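Long-range contact in choline/ethanolamine kinase family protein (Mesorhizobium loti, PDB 3DXQ), which probably phosphorylates ethanolamine or a related small amino alcohol, as a member of the choline/ethanolamine kinase family with a protein-kinase-like fold: residues N57-S71 with E190-M202. Numbering follows the deposited sequence.
Sequences NEAVAAREAAKAGVS and ERMWIVDWEYSGM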
loop_
_atom_site.group_PDB
_atom_site.type_symbol
_atom_site.label_atom_id
_atom_site.label_comp_id
_atom_site.label_asym_id
_atom_site.label_seq_id
_atom_site.Cartn_x
_atom_site.Cartn_y
_atom_site.Cartn_z
ATOM N N ASN A 57 14.959 -2.102 4.721
ATOM C CA ASN A 57 13.705 -1.929 5.434
ATOM C C ASN A 57 12.795 -3.125 5.206
ATOM O O ASN A 57 12.326 -3.740 6.163
ATOM C CB ASN A 57 12.991 -0.651 4.983
ATOM C CG ASN A 57 11.742 -0.374 5.789
ATOM O OD1 ASN A 57 11.776 -0.395 7.022
ATOM N ND2 ASN A 57 10.628 -0.111 5.104
ATOM N N GLU A 58 12.579 -3.458 3.934
ATOM C CA GLU A 58 11.682 -4.540 3.551
ATOM C C GLU A 58 12.008 -5.815 4.294
ATOM O O GLU A 58 11.109 -6.481 4.792
ATOM C CB GLU A 58 11.744 -4.791 2.040
ATOM C CG GLU A 58 10.642 -5.711 1.514
ATOM C CD GLU A 58 10.808 -6.052 0.060
ATOM O OE1 GLU A 58 11.842 -5.679 -0.529
ATOM O OE2 GLU A 58 9.897 -6.695 -0.494
ATOM N N ALA A 59 13.286 -6.155 4.373
ATOM C CA ALA A 59 13.687 -7.417 4.999
ATOM C C ALA A 59 13.200 -7.457 6.452
ATOM O O ALA A 59 12.559 -8.417 6.885
ATOM C CB ALA A 59 15.212 -7.631 4.901
ATOM N N VAL A 60 13.482 -6.391 7.191
ATOM C CA VAL A 60 13.111 -6.336 8.596
ATOM C C VAL A 60 11.597 -6.323 8.744
ATOM O O VAL A 60 11.029 -7.027 9.565
ATOM C CB VAL A 60 13.714 -5.086 9.286
ATOM C CG1 VAL A 60 13.219 -4.975 10.723
ATOM C CG2 VAL A 60 15.241 -5.119 9.207
ATOM N N ALA A 61 10.958 -5.522 7.911
ATOM C CA ALA A 61 9.521 -5.373 7.939
ATOM C C ALA A 61 8.799 -6.694 7.678
ATOM O O ALA A 61 7.911 -7.076 8.443
ATOM C CB ALA A 61 9.078 -4.301 6.937
ATOM N N ALA A 62 9.182 -7.389 6.606
ATOM C CA ALA A 62 8.515 -8.638 6.232
ATOM C C ALA A 62 8.689 -9.681 7.324
ATOM O O ALA A 62 7.756 -10.413 7.628
ATOM C CB ALA A 62 9.035 -9.180 4.889
ATOM N N ARG A 63 9.874 -9.752 7.919
ATOM C CA ARG A 63 10.094 -10.729 8.977
ATOM C C ARG A 63 9.201 -10.457 10.164
ATOM O O ARG A 63 8.634 -11.371 10.726
ATOM C CB ARG A 63 11.543 -10.781 9.413
ATOM C CG ARG A 63 12.457 -11.467 8.412
ATOM C CD ARG A 63 13.685 -12.052 9.088
ATOM N NE ARG A 63 14.628 -12.614 8.120
ATOM C CZ ARG A 63 15.514 -11.905 7.422
ATOM N NH1 ARG A 63 15.593 -10.579 7.560
ATOM N NH2 ARG A 63 16.317 -12.527 6.563
ATOM N N GLU A 64 9.039 -9.191 10.509
ATOM C CA GLU A 64 8.153 -8.807 11.609
ATOM C C GLU A 64 6.698 -9.099 11.254
ATOM O O GLU A 64 5.947 -9.657 12.068
ATOM C CB GLU A 64 8.359 -7.331 11.974
ATOM C CG GLU A 64 9.675 -7.061 12.721
ATOM C CD GLU A 64 9.639 -7.520 14.172
ATOM O OE1 GLU A 64 9.054 -6.797 15.007
ATOM O OE2 GLU A 64 10.218 -8.591 14.494
ATOM N N ALA A 65 6.315 -8.746 10.025
ATOM C CA ALA A 65 4.952 -9.019 9.542
ATOM C C ALA A 65 4.678 -10.519 9.579
ATOM O O ALA A 65 3.594 -10.937 9.971
ATOM C CB ALA A 65 4.753 -8.463 8.152
ATOM N N ALA A 66 5.671 -11.316 9.201
ATOM C CA ALA A 66 5.553 -12.772 9.229
ATOM C C ALA A 66 5.340 -13.281 10.655
ATOM O O ALA A 66 4.486 -14.134 10.892
ATOM C CB ALA A 66 6.788 -13.408 8.620
ATOM N N LYS A 67 6.127 -12.735 11.584
ATOM C CA LYS A 67 6.017 -13.036 13.008
ATOM C C LYS A 67 4.629 -12.695 13.533
ATOM O O LYS A 67 4.091 -13.407 14.385
ATOM C CB LYS A 67 7.051 -12.250 13.828
ATOM C CG LYS A 67 8.376 -12.955 14.097
ATOM C CD LYS A 67 9.186 -12.247 15.217
ATOM C CE LYS A 67 8.399 -12.082 16.543
ATOM N NZ LYS A 67 9.255 -11.602 17.696
ATOM N N ALA A 68 4.059 -11.594 13.044
ATOM C CA ALA A 68 2.721 -11.198 13.439
ATOM C C ALA A 68 1.610 -12.028 12.768
ATOM O O ALA A 68 0.419 -11.798 13.032
ATOM C CB ALA A 68 2.521 -9.748 13.153
ATOM N N GLY A 69 1.983 -12.987 11.916
ATOM C CA GLY A 69 1.019 -13.870 11.243
ATOM C C GLY A 69 0.230 -13.207 10.114
ATOM O O GLY A 69 -0.854 -13.660 9.759
ATOM N N VAL A 70 0.764 -12.130 9.556
ATOM C CA VAL A 70 0.061 -11.361 8.541
ATOM C C VAL A 70 0.673 -11.581 7.178
ATOM O O VAL A 70 -0.039 -11.624 6.168
ATOM C CB VAL A 70 0.055 -9.850 8.920
ATOM C CG1 VAL A 70 -0.286 -9.001 7.751
ATOM C CG2 VAL A 70 -0.918 -9.607 10.027
ATOM N N SER A 71 1.994 -11.697 7.151
ATOM C CA SER A 71 2.740 -11.980 5.934
ATOM C C SER A 71 3.194 -13.437 5.859
ATOM O O SER A 71 3.436 -14.096 6.876
ATOM C CB SER A 71 3.973 -11.091 5.855
ATOM O OG SER A 71 4.942 -11.649 4.967
ATOM N N GLU A 190 -10.957 -17.676 3.798
ATOM C CA GLU A 190 -11.268 -17.215 5.137
ATOM C C GLU A 190 -10.337 -16.157 5.727
ATOM O O GLU A 190 -10.673 -15.534 6.731
ATOM C CB GLU A 190 -11.281 -18.449 6.039
ATOM C CG GLU A 190 -12.445 -19.417 5.705
ATOM C CD GLU A 190 -12.168 -20.885 6.053
ATOM O OE1 GLU A 190 -11.201 -21.183 6.783
ATOM O OE2 GLU A 190 -12.928 -21.748 5.573
ATOM N N ARG A 191 -9.184 -15.939 5.103
ATOM C CA ARG A 191 -8.231 -14.961 5.599
ATOM C C ARG A 191 -7.337 -14.394 4.502
ATOM O O ARG A 191 -7.054 -15.043 3.474
ATOM C CB ARG A 191 -7.358 -15.559 6.716
ATOM C CG ARG A 191 -6.373 -16.642 6.273
ATOM C CD ARG A 191 -5.239 -16.770 7.284
ATOM N NE ARG A 191 -4.550 -15.492 7.435
ATOM C CZ ARG A 191 -3.615 -15.235 8.348
ATOM N NH1 ARG A 191 -3.229 -16.165 9.225
ATOM N NH2 ARG A 191 -3.064 -14.027 8.373
HETATM N N MSE A 192 -6.884 -13.180 4.755
HETATM C CA MSE A 192 -6.040 -12.468 3.834
HETATM C C MSE A 192 -4.672 -12.500 4.416
HETATM O O MSE A 192 -4.540 -12.390 5.629
HETATM C CB MSE A 192 -6.447 -11.011 3.773
HETATM C CG MSE A 192 -7.822 -10.804 3.284
HETATM SE SE MSE A 192 -7.747 -10.377 1.478
HETATM C CE MSE A 192 -9.703 -10.551 0.984
ATOM N N TRP A 193 -3.679 -12.687 3.548
ATOM C CA TRP A 193 -2.301 -12.440 3.882
ATOM C C TRP A 193 -1.923 -11.179 3.110
ATOM O O TRP A 193 -2.600 -10.788 2.157
ATOM C CB TRP A 193 -1.429 -13.572 3.433
ATOM C CG TRP A 193 -1.770 -14.929 4.003
ATOM C CD1 TRP A 193 -2.692 -15.810 3.527
ATOM C CD2 TRP A 193 -1.138 -15.565 5.104
ATOM N NE1 TRP A 193 -2.691 -16.954 4.280
ATOM C CE2 TRP A 193 -1.744 -16.837 5.255
ATOM C CE3 TRP A 193 -0.132 -15.183 5.991
ATOM C CZ2 TRP A 193 -1.366 -17.739 6.257
ATOM C CZ3 TRP A 193 0.253 -16.081 6.994
ATOM C CH2 TRP A 193 -0.369 -17.348 7.116
ATOM N N ILE A 194 -0.852 -10.522 3.531
ATOM C CA ILE A 194 -0.376 -9.329 2.841
ATOM C C ILE A 194 1.120 -9.508 2.537
ATOM O O ILE A 194 1.856 -10.045 3.360
ATOM C CB ILE A 194 -0.614 -8.048 3.679
ATOM C CG1 ILE A 194 -1.983 -8.111 4.378
ATOM C CG2 ILE A 194 -0.510 -6.832 2.804
ATOM C CD1 ILE A 194 -2.321 -6.941 5.243
ATOM N N VAL A 195 1.533 -9.055 1.348
ATOM C CA VAL A 195 2.919 -9.119 0.885
ATOM C C VAL A 195 3.397 -7.734 0.458
ATOM O O VAL A 195 2.595 -6.817 0.382
ATOM C CB VAL A 195 3.047 -10.091 -0.321
ATOM C CG1 VAL A 195 2.415 -11.414 0.026
ATOM C CG2 VAL A 195 2.395 -9.494 -1.593
ATOM N N ASP A 196 4.684 -7.619 0.133
ATOM C CA ASP A 196 5.324 -6.381 -0.364
ATOM C C ASP A 196 5.435 -5.308 0.690
ATOM O O ASP A 196 4.684 -4.338 0.701
ATOM C CB ASP A 196 4.628 -5.828 -1.611
ATOM C CG ASP A 196 5.497 -5.910 -2.863
ATOM O OD1 ASP A 196 5.963 -7.022 -3.215
ATOM O OD2 ASP A 196 5.687 -4.854 -3.512
ATOM N N TRP A 197 6.408 -5.477 1.570
ATOM C CA TRP A 197 6.556 -4.606 2.726
ATOM C C TRP A 197 7.601 -3.549 2.544
ATOM O O TRP A 197 8.088 -2.986 3.510
ATOM C CB TRP A 197 6.871 -5.469 3.957
ATOM C CG TRP A 197 5.774 -6.437 4.201
ATOM C CD1 TRP A 197 5.631 -7.660 3.633
ATOM C CD2 TRP A 197 4.622 -6.242 5.032
ATOM N NE1 TRP A 197 4.480 -8.258 4.074
ATOM C CE2 TRP A 197 3.836 -7.405 4.931
ATOM C CE3 TRP A 197 4.185 -5.206 5.861
ATOM C CZ2 TRP A 197 2.645 -7.561 5.629
ATOM C CZ3 TRP A 197 2.997 -5.360 6.549
ATOM C CH2 TRP A 197 2.242 -6.528 6.430
ATOM N N GLU A 198 7.917 -3.228 1.304
ATOM C CA GLU A 198 8.992 -2.264 1.045
ATOM C C GLU A 198 8.719 -0.833 1.541
ATOM O O GLU A 198 9.669 -0.103 1.851
ATOM C CB GLU A 198 9.366 -2.262 -0.441
ATOM C CG GLU A 198 8.264 -1.774 -1.358
ATOM C CD GLU A 198 8.515 -2.133 -2.805
ATOM O OE1 GLU A 198 9.631 -1.842 -3.311
ATOM O OE2 GLU A 198 7.592 -2.701 -3.429
ATOM N N TYR A 199 7.450 -0.436 1.632
ATOM C CA TYR A 199 7.108 0.915 2.105
ATOM C C TYR A 199 6.651 0.948 3.575
ATOM O O TYR A 199 6.184 1.979 4.061
ATOM C CB TYR A 199 6.020 1.530 1.228
ATOM C CG TYR A 199 6.388 1.757 -0.219
ATOM C CD1 TYR A 199 6.945 2.970 -0.645
ATOM C CD2 TYR A 199 6.124 0.789 -1.170
ATOM C CE1 TYR A 199 7.251 3.189 -1.993
ATOM C CE2 TYR A 199 6.436 0.984 -2.502
ATOM C CZ TYR A 199 6.993 2.180 -2.914
ATOM O OH TYR A 199 7.278 2.339 -4.250
ATOM N N SER A 200 6.795 -0.172 4.277
ATOM C CA SER A 200 6.342 -0.294 5.658
ATOM C C SER A 200 6.963 0.739 6.540
ATOM O O SER A 200 8.056 1.211 6.254
ATOM C CB SER A 200 6.704 -1.663 6.233
ATOM O OG SER A 200 6.117 -2.704 5.491
ATOM N N GLY A 201 6.260 1.058 7.625
ATOM C CA GLY A 201 6.716 2.021 8.627
ATOM C C GLY A 201 5.693 2.220 9.756
ATOM O O GLY A 201 4.560 1.723 9.692
HETATM N N MSE A 202 6.094 2.929 10.809
HETATM C CA MSE A 202 5.174 3.281 11.873
HETATM C C MSE A 202 4.344 4.405 11.259
HETATM O O MSE A 202 4.899 5.262 10.567
HETATM C CB MSE A 202 5.919 3.769 13.113
HETATM C CG MSE A 202 6.897 2.782 13.695
HETATM SE SE MSE A 202 6.055 1.024 13.981
HETATM C CE MSE A 202 4.725 1.580 15.372
#
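Ala65 sets its CB over one face of the Trp197 indole, 3.5 Å from the centroid of the six-membered ring, a CH-pi contact at the centre of the packing between helix 55-67 and the loop after strand 192-194. In this protein-kinase-like fold the pair probably corresponds to helix C against the DFG-like segment. Val70 CG1 meets the ring edge at Trp197 CH2 (3.8 Å), while Ala61 CB lies 3.9 Å from Trp197 CB. With CG anti to its carbonyl carbon (chi1 -60°), Trp197 lays the indole along the helix. Cutting Trp197 back to an alanine would probably open a gap under the helix and leave Ala65 CB with no ring to lie on, with Val70 CG1 keeping Ile194 CD1. Towards the helix start, Asn57 ND2 donates to Ser200 O (3.1 Å) and more weakly to Glu198 O. The Glu58 and Glu198 side chains lie side by side, their carboxylate planes 6° apart. Beyond the helix, a Schellman motif at Gly69 turns the chain so that Val70 O accepts from Ile194 N (3.0 Å). Further out, His177 packs edge-to-face with Trp197, and Arg55 forms a salt bridge to OE1 of both glutamates, probably easing their repulsion. Gly69 O also receives Lys116, and Arg191 NH2 reaches it in the guanidinium plane, at 2.6 Å.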